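PDB 1A8Q: bromoperoxidase A1 from Streptomyces aureofaciens, which brominates and chlorinates substrates without a haem cofactor, and may be the chlorinating enzyme of 7-chlorotetracycline biosynthesis. Local coordinates for residues A142-V147 and R194-F199; E206-F211 and A236-N241. One frame throughout, in Å; residues are numbered along the deposited sequence.

Interaction 1: residues A142-V147 and R194-F199; sequences ALKNGV and RCVDAF
K144 and D197 carry the polar part of this contact, a salt bridge between two helices. K144 NZ donates to D197 OD1 at 2.7 Å, on the syn lone pair of that oxygen. The lysine chain runs out toward the other helix and then bends, chi3 -84°, which turns CE aside before NZ reaches the carboxylate. The two side chains cross at about a right angle. The other carboxylate oxygen is taken by R194, one turn earlier on the same helix. R194 NH2 meets D197 OD2 at 2.6 Å, nearly along the C-O axis and in the guanidinium plane, and the bond is almost straight. Each oxygen of D197 therefore has its own cationic partner. The two like charges stay apart, with K144 NZ 5.6 Å from R194 NH2, and the carboxylate between them probably offsets their repulsion. R194 has a second acidic partner in E190.

The apolar part lies beside the bridge. The methylene K144 CG rests against V196, 3.7 Å from its CB. V196 CG2 also faces L143 CB at 4.2 Å. L143 CD1 reaches the F199 ring at its edge, near the ring plane, 4.2 Å from CZ. V196 CA sits over one face of that ring, offset toward the rim.

The two segments run antiparallel, at 171°, with 9.5 Å between their axes. They lie on helices 137-162 and 189-201, in the helical region inserted between strands 112-118 and 215-220 of the alpha/beta hydrolase fold. F140 and W28 also touch V196. W28 packs edge-to-face with F199, whose side chain comes within about 6 Å of that of S94 in the catalytic triad. Helix 69-82 meets helix 189-201 through F72 and F69.

Interaction 2: residues E206-F211 and A236-N241; sequences EDLKKF and AQIIPN
I238 packs against L208 and K209 through one methyl group. Its CG2, anti to the backbone N, is the branch that meets both, 3.8 Å from L208 CB and also touching the K209 methylene CG. K209 runs on from CG as an extended chain, and its NZ forms a salt bridge with E206 OE2 at 2.8 Å, within its own segment.

At I239 the chain turns out of helix 232-238. Its two branches serve two partners. CG1, beside the backbone N at chi1 -67°, meets L208 CB and CD2, both at 3.9 Å, and CD1 adds a further touch on L208 CD2. CG2 is the branch that meets F211, 3.8 Å from its CB. CD1 also stands above one face of the F211 ring, 4.3 Å from the plane and offset toward the rim.

P240 comes up mainly against backbone carbonyls, and its CD also touches F211 CB. Its CG and CD each lie 3.5 Å from F211 O, and CD also approaches L208 O. L208 O is already the acceptor for F211 N in the type I turn from L208 to F211.

P123 touches both L208 and I238, while L100 and V104 of helix 96-107 pack on F211. The contact thus joins the ends of helices 205-208 and 232-238, which precede strands 215-220 and 243-247. Its chemistry is mostly apolar, with the proline ring against two carbonyl oxygens. With no directional bond between them, the segments are held by the fit of L208, F211, I238, I239 and P240 and by burial of apolar surface.

Both interactions lie well off the centre of the chain, but in different layers. Interaction 1 pairs two long helices of the inserted helical region and has one end near the catalytic serine. V196 and F199 are buried there, while the salt-bridged residues are partly exposed. Interaction 2 joins two helix ends beside the central sheet, away from the annotated sites. L208, F211 and I239 are buried, K209 and P240 exposed. The two share no element, although helices 189-201 and 205-208 follow each other in the chain. Each has a salt-bridged lysine. In interaction 1 that bridge crosses between the segments. In interaction 2 it stays within 206-211, leaving the crossing without a polar bond.

Interaction 1: residues A142-V147 and R194-F199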
ATOM      1  N   ALA A 142      -7.097  18.107  -6.990  1.00 14.24           N
ATOM      2  CA  ALA A 142      -8.229  18.099  -6.088  1.00 15.06           C
ATOM      3  C   ALA A 142      -7.881  17.389  -4.778  1.00 14.97           C
ATOM      4  O   ALA A 142      -8.309  17.862  -3.707  1.00 14.63           O
ATOM      5  CB  ALA A 142      -9.486  17.441  -6.658  1.00 15.20           C
ATOM      6  N   LEU A 143      -7.138  16.279  -4.838  1.00 12.37           N
ATOM      7  CA  LEU A 143      -6.746  15.652  -3.554  1.00 12.12           C
ATOM      8  C   LEU A 143      -5.898  16.588  -2.717  1.00 13.02           C
ATOM      9  O   LEU A 143      -6.091  16.681  -1.491  1.00 12.53           O
ATOM     10  CB  LEU A 143      -5.961  14.362  -3.790  1.00 12.65           C
ATOM     11  CG  LEU A 143      -6.779  13.321  -4.567  1.00 14.54           C
ATOM     12  CD1 LEU A 143      -5.850  12.124  -4.849  1.00 15.84           C
ATOM     13  CD2 LEU A 143      -7.968  12.805  -3.747  1.00 15.54           C
ATOM     14  N   LYS A 144      -4.917  17.260  -3.340  1.00 11.80           N
ATOM     15  CA  LYS A 144      -4.041  18.122  -2.571  1.00 12.31           C
ATOM     16  C   LYS A 144      -4.818  19.327  -2.036  1.00 13.46           C
ATOM     17  O   LYS A 144      -4.588  19.709  -0.868  1.00 12.61           O
ATOM     18  CB  LYS A 144      -2.855  18.636  -3.402  1.00 12.70           C
ATOM     19  CG  LYS A 144      -1.881  17.516  -3.755  1.00 13.92           C
ATOM     20  CD  LYS A 144      -0.746  18.088  -4.609  1.00 18.24           C
ATOM     21  CE  LYS A 144      -1.198  18.126  -6.067  1.00 20.82           C
ATOM     22  NZ  LYS A 144      -0.026  18.575  -6.890  1.00 23.11           N
ATOM     23  N   ASN A 145      -5.717  19.874  -2.853  1.00 14.87           N
ATOM     24  CA  ASN A 145      -6.512  21.019  -2.375  1.00 16.58           C
ATOM     25  C   ASN A 145      -7.452  20.603  -1.244  1.00 15.16           C
ATOM     26  O   ASN A 145      -7.705  21.426  -0.361  1.00 15.32           O
ATOM     27  CB  ASN A 145      -7.349  21.639  -3.498  1.00 21.85           C
ATOM     28  CG  ASN A 145      -7.952  22.969  -3.077  1.00 27.71           C
ATOM     29  OD1 ASN A 145      -8.898  23.493  -3.663  1.00 32.92           O
ATOM     30  ND2 ASN A 145      -7.445  23.586  -2.013  1.00 30.54           N
ATOM     31  N   GLY A 146      -7.931  19.360  -1.263  1.00 13.32           N
ATOM     32  CA  GLY A 146      -8.822  18.910  -0.184  1.00 12.34           C
ATOM     33  C   GLY A 146      -8.049  18.861   1.106  1.00 10.85           C
ATOM     34  O   GLY A 146      -8.621  19.257   2.159  1.00 11.82           O
ATOM     35  N   VAL A 147      -6.837  18.292   1.094  1.00  9.05           N
ATOM     36  CA  VAL A 147      -6.054  18.194   2.330  1.00 10.24           C
ATOM     37  C   VAL A 147      -5.740  19.593   2.867  1.00 10.68           C
ATOM     38  O   VAL A 147      -5.738  19.822   4.077  1.00 11.20           O
ATOM     39  CB  VAL A 147      -4.739  17.444   2.070  1.00 11.50           C
ATOM     40  CG1 VAL A 147      -3.792  17.471   3.257  1.00 11.87           C
ATOM     41  CG2 VAL A 147      -5.053  15.995   1.644  1.00 12.03           C
ATOM     42  N   ARG A 194       2.392  15.782  -0.045  1.00  8.64           N
ATOM     43  CA  ARG A 194       3.552  15.384  -0.818  1.00  9.65           C
ATOM     44  C   ARG A 194       3.402  13.944  -1.322  1.00  9.68           C
ATOM     45  O   ARG A 194       3.952  13.625  -2.391  1.00  8.92           O
ATOM     46  CB  ARG A 194       4.849  15.401  -0.001  1.00 13.37           C
ATOM     47  CG  ARG A 194       5.333  16.793   0.386  1.00 17.09           C
ATOM     48  CD  ARG A 194       6.192  17.359  -0.770  1.00 21.74           C
ATOM     49  NE  ARG A 194       5.297  17.744  -1.858  1.00 25.92           N
ATOM     50  CZ  ARG A 194       4.604  18.881  -1.861  1.00 29.85           C
ATOM     51  NH1 ARG A 194       4.740  19.699  -0.820  1.00 31.50           N
ATOM     52  NH2 ARG A 194       3.793  19.221  -2.870  1.00 31.35           N
ATOM     53  N   CYS A 195       2.691  13.115  -0.528  1.00  9.55           N
ATOM     54  CA  CYS A 195       2.509  11.745  -1.064  1.00  9.74           C
ATOM     55  C   CYS A 195       1.673  11.775  -2.332  1.00  9.25           C
ATOM     56  O   CYS A 195       1.898  10.873  -3.188  1.00 10.71           O
ATOM     57  CB  CYS A 195       1.754  10.886  -0.029  1.00 10.26           C
ATOM     58  SG  CYS A 195       2.909  10.316   1.264  1.00 11.87           S
ATOM     59  N   VAL A 196       0.725  12.677  -2.513  1.00  9.45           N
ATOM     60  CA  VAL A 196      -0.053  12.749  -3.741  1.00 11.31           C
ATOM     61  C   VAL A 196       0.863  12.990  -4.944  1.00 11.01           C
ATOM     62  O   VAL A 196       0.743  12.309  -5.977  1.00 10.39           O
ATOM     63  CB  VAL A 196      -1.111  13.863  -3.685  1.00 11.30           C
ATOM     64  CG1 VAL A 196      -1.931  13.888  -4.975  1.00 13.44           C
ATOM     65  CG2 VAL A 196      -2.032  13.563  -2.491  1.00 13.99           C
ATOM     66  N   ASP A 197       1.751  13.961  -4.830  1.00 13.59           N
ATOM     67  CA  ASP A 197       2.718  14.249  -5.897  1.00 14.62           C
ATOM     68  C   ASP A 197       3.536  12.985  -6.182  1.00 15.07           C
ATOM     69  O   ASP A 197       3.827  12.679  -7.342  1.00 16.13           O
ATOM     70  CB  ASP A 197       3.692  15.365  -5.540  1.00 17.93           C
ATOM     71  CG  ASP A 197       3.072  16.751  -5.621  1.00 20.95           C
ATOM     72  OD1 ASP A 197       2.056  16.938  -6.278  1.00 22.63           O
ATOM     73  OD2 ASP A 197       3.620  17.688  -4.997  1.00 24.62           O
ATOM     74  N   ALA A 198       3.976  12.318  -5.110  1.00 12.97           N
ATOM     75  CA  ALA A 198       4.783  11.131  -5.369  1.00 11.82           C
ATOM     76  C   ALA A 198       3.940  10.042  -6.022  1.00 13.08           C
ATOM     77  O   ALA A 198       4.474   9.416  -6.957  1.00 14.02           O
ATOM     78  CB  ALA A 198       5.402  10.608  -4.075  1.00 12.93           C
ATOM     79  N   PHE A 199       2.757   9.712  -5.490  1.00 11.54           N
ATOM     80  CA  PHE A 199       2.090   8.526  -6.071  1.00 12.78           C
ATOM     81  C   PHE A 199       1.425   8.802  -7.401  1.00 11.93           C
ATOM     82  O   PHE A 199       1.234   7.855  -8.176  1.00 12.77           O
ATOM     83  CB  PHE A 199       1.121   7.898  -5.074  1.00 12.25           C
ATOM     84  CG  PHE A 199      -0.151   8.581  -4.692  1.00 11.84           C
ATOM     85  CD1 PHE A 199      -1.165   8.871  -5.573  1.00 13.19           C
ATOM     86  CD2 PHE A 199      -0.387   8.816  -3.324  1.00 11.38           C
ATOM     87  CE1 PHE A 199      -2.374   9.412  -5.173  1.00 14.92           C
ATOM     88  CE2 PHE A 199      -1.575   9.392  -2.930  1.00 11.85           C
ATOM     89  CZ  PHE A 199      -2.579   9.679  -3.811  1.00 13.20           C
TER

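Interaction 2: residues E206-F211 and A236-N241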
ATOM      1  N   GLU A 206      10.410   0.646 -14.876  1.00 14.34           N
ATOM      2  CA  GLU A 206      11.741   0.032 -14.863  1.00 15.35           C
ATOM      3  C   GLU A 206      12.082  -0.756 -13.613  1.00 15.38           C
ATOM      4  O   GLU A 206      12.835  -1.739 -13.668  1.00 16.25           O
ATOM      5  CB  GLU A 206      12.809   1.062 -15.212  1.00 17.89           C
ATOM      6  CG  GLU A 206      12.579   1.641 -16.615  1.00 19.53           C
ATOM      7  CD  GLU A 206      12.617   0.583 -17.711  1.00 20.81           C
ATOM      8  OE1 GLU A 206      13.627  -0.157 -17.762  1.00 22.32           O
ATOM      9  OE2 GLU A 206      11.653   0.440 -18.490  1.00 21.87           O
ATOM     10  N   ASP A 207      11.484  -0.378 -12.469  1.00 12.45           N
ATOM     11  CA  ASP A 207      11.657  -1.185 -11.273  1.00 12.71           C
ATOM     12  C   ASP A 207      10.939  -2.537 -11.390  1.00 11.42           C
ATOM     13  O   ASP A 207      11.477  -3.548 -10.910  1.00 12.81           O
ATOM     14  CB  ASP A 207      11.057  -0.452 -10.049  1.00 14.16           C
ATOM     15  CG  ASP A 207      11.841   0.776  -9.628  1.00 18.13           C
ATOM     16  OD1 ASP A 207      13.089   0.816  -9.716  1.00 19.27           O
ATOM     17  OD2 ASP A 207      11.178   1.726  -9.182  1.00 18.35           O
ATOM     18  N   LEU A 208       9.773  -2.551 -11.982  1.00  9.80           N
ATOM     19  CA  LEU A 208       8.964  -3.764 -12.141  1.00 10.74           C
ATOM     20  C   LEU A 208       9.708  -4.810 -12.998  1.00 11.98           C
ATOM     21  O   LEU A 208       9.571  -5.991 -12.737  1.00 12.83           O
ATOM     22  CB  LEU A 208       7.606  -3.536 -12.770  1.00 11.22           C
ATOM     23  CG  LEU A 208       6.610  -2.592 -12.042  1.00 11.66           C
ATOM     24  CD1 LEU A 208       5.339  -2.425 -12.833  1.00 12.40           C
ATOM     25  CD2 LEU A 208       6.323  -3.171 -10.651  1.00 12.32           C
ATOM     26  N   LYS A 209      10.466  -4.332 -13.980  1.00 14.01           N
ATOM     27  CA  LYS A 209      11.210  -5.283 -14.831  1.00 15.11           C
ATOM     28  C   LYS A 209      12.341  -5.966 -14.077  1.00 17.58           C
ATOM     29  O   LYS A 209      12.919  -6.984 -14.530  1.00 19.51           O
ATOM     30  CB  LYS A 209      11.736  -4.506 -16.047  1.00 15.30           C
ATOM     31  CG  LYS A 209      10.709  -4.007 -17.050  1.00 16.84           C
ATOM     32  CD  LYS A 209      11.428  -3.127 -18.088  1.00 20.00           C
ATOM     33  CE  LYS A 209      10.497  -2.600 -19.157  1.00 22.22           C
ATOM     34  NZ  LYS A 209      11.295  -1.766 -20.148  1.00 23.81           N
ATOM     35  N   LYS A 210      12.767  -5.483 -12.914  1.00 16.43           N
ATOM     36  CA  LYS A 210      13.790  -6.077 -12.094  1.00 17.11           C
ATOM     37  C   LYS A 210      13.249  -7.131 -11.130  1.00 17.01           C
ATOM     38  O   LYS A 210      14.071  -7.748 -10.445  1.00 18.95           O
ATOM     39  CB  LYS A 210      14.554  -5.009 -11.310  1.00 21.48           C
ATOM     40  CG  LYS A 210      15.214  -4.030 -12.292  1.00 24.70           C
ATOM     41  CD  LYS A 210      16.136  -3.068 -11.564  1.00 28.85           C
ATOM     42  CE  LYS A 210      17.287  -2.681 -12.510  1.00 31.39           C
ATOM     43  NZ  LYS A 210      18.291  -3.800 -12.540  1.00 33.67           N
ATOM     44  N   PHE A 211      11.951  -7.343 -11.096  1.00 14.53           N
ATOM     45  CA  PHE A 211      11.388  -8.369 -10.203  1.00 14.54           C
ATOM     46  C   PHE A 211      11.833  -9.742 -10.728  1.00 16.10           C
ATOM     47  O   PHE A 211      11.834  -9.919 -11.960  1.00 17.13           O
ATOM     48  CB  PHE A 211       9.877  -8.285 -10.191  1.00 12.86           C
ATOM     49  CG  PHE A 211       9.258  -7.274  -9.232  1.00 13.35           C
ATOM     50  CD1 PHE A 211       9.646  -5.962  -9.267  1.00 12.95           C
ATOM     51  CD2 PHE A 211       8.245  -7.685  -8.381  1.00 14.18           C
ATOM     52  CE1 PHE A 211       9.067  -5.023  -8.404  1.00 13.86           C
ATOM     53  CE2 PHE A 211       7.656  -6.759  -7.515  1.00 13.59           C
ATOM     54  CZ  PHE A 211       8.071  -5.441  -7.538  1.00 14.31           C
ATOM     55  N   ALA A 236       0.872  -6.660 -14.043  1.00 11.34           N
ATOM     56  CA  ALA A 236       0.800  -8.136 -14.138  1.00 12.62           C
ATOM     57  C   ALA A 236       1.431  -8.592 -15.464  1.00 14.72           C
ATOM     58  O   ALA A 236       1.969  -9.697 -15.516  1.00 16.50           O
ATOM     59  CB  ALA A 236      -0.637  -8.600 -14.060  1.00 13.76           C
ATOM     60  N   GLN A 237       1.411  -7.717 -16.446  1.00 14.72           N
ATOM     61  CA  GLN A 237       2.067  -8.046 -17.726  1.00 18.53           C
ATOM     62  C   GLN A 237       3.544  -7.745 -17.737  1.00 18.60           C
ATOM     63  O   GLN A 237       4.315  -8.394 -18.483  1.00 19.80           O
ATOM     64  CB  GLN A 237       1.364  -7.283 -18.847  1.00 20.65           C
ATOM     65  CG  GLN A 237      -0.055  -7.684 -19.141  1.00 25.57           C
ATOM     66  CD  GLN A 237      -0.286  -9.103 -19.632  1.00 28.77           C
ATOM     67  OE1 GLN A 237       0.630  -9.823 -20.052  1.00 31.26           O
ATOM     68  NE2 GLN A 237      -1.551  -9.543 -19.590  1.00 29.09           N
ATOM     69  N   ILE A 238       4.022  -6.766 -16.986  1.00 15.86           N
ATOM     70  CA  ILE A 238       5.423  -6.367 -16.967  1.00 16.49           C
ATOM     71  C   ILE A 238       6.275  -7.186 -16.037  1.00 16.11           C
ATOM     72  O   ILE A 238       7.469  -7.464 -16.284  1.00 18.17           O
ATOM     73  CB  ILE A 238       5.572  -4.879 -16.563  1.00 16.76           C
ATOM     74  CG1 ILE A 238       4.799  -4.022 -17.568  1.00 18.76           C
ATOM     75  CG2 ILE A 238       7.038  -4.479 -16.443  1.00 18.01           C
ATOM     76  CD1 ILE A 238       4.698  -2.565 -17.175  1.00 20.22           C
ATOM     77  N   ILE A 239       5.759  -7.452 -14.819  1.00 15.24           N
ATOM     78  CA  ILE A 239       6.528  -8.237 -13.862  1.00 14.60           C
ATOM     79  C   ILE A 239       6.670  -9.666 -14.378  1.00 14.81           C
ATOM     80  O   ILE A 239       5.661 -10.296 -14.662  1.00 15.20           O
ATOM     81  CB  ILE A 239       5.756  -8.276 -12.513  1.00 14.20           C
ATOM     82  CG1 ILE A 239       5.738  -6.849 -11.938  1.00 15.90           C
ATOM     83  CG2 ILE A 239       6.436  -9.260 -11.570  1.00 14.02           C
ATOM     84  CD1 ILE A 239       4.735  -6.758 -10.775  1.00 15.82           C
ATOM     85  N   PRO A 240       7.880 -10.187 -14.500  1.00 17.35           N
ATOM     86  CA  PRO A 240       8.060 -11.535 -15.019  1.00 18.40           C
ATOM     87  C   PRO A 240       7.322 -12.563 -14.179  1.00 18.82           C
ATOM     88  O   PRO A 240       7.424 -12.479 -12.949  1.00 16.95           O
ATOM     89  CB  PRO A 240       9.563 -11.743 -14.924  1.00 18.59           C
ATOM     90  CG  PRO A 240      10.160 -10.374 -14.968  1.00 19.69           C
ATOM     91  CD  PRO A 240       9.160  -9.509 -14.205  1.00 18.50           C
ATOM     92  N   ASN A 241       6.579 -13.476 -14.758  1.00 17.95           N
ATOM     93  CA  ASN A 241       5.867 -14.534 -14.068  1.00 19.67           C
ATOM     94  C   ASN A 241       4.771 -14.136 -13.080  1.00 18.27           C
ATOM     95  O   ASN A 241       4.226 -14.993 -12.389  1.00 19.41           O
ATOM     96  CB  ASN A 241       6.881 -15.443 -13.325  1.00 21.42           C
ATOM     97  CG  ASN A 241       7.845 -16.120 -14.299  1.00 23.32           C
ATOM     98  OD1 ASN A 241       7.417 -16.563 -15.358  1.00 25.20           O
ATOM     99  ND2 ASN A 241       9.117 -16.104 -13.968  1.00 24.28           N
TER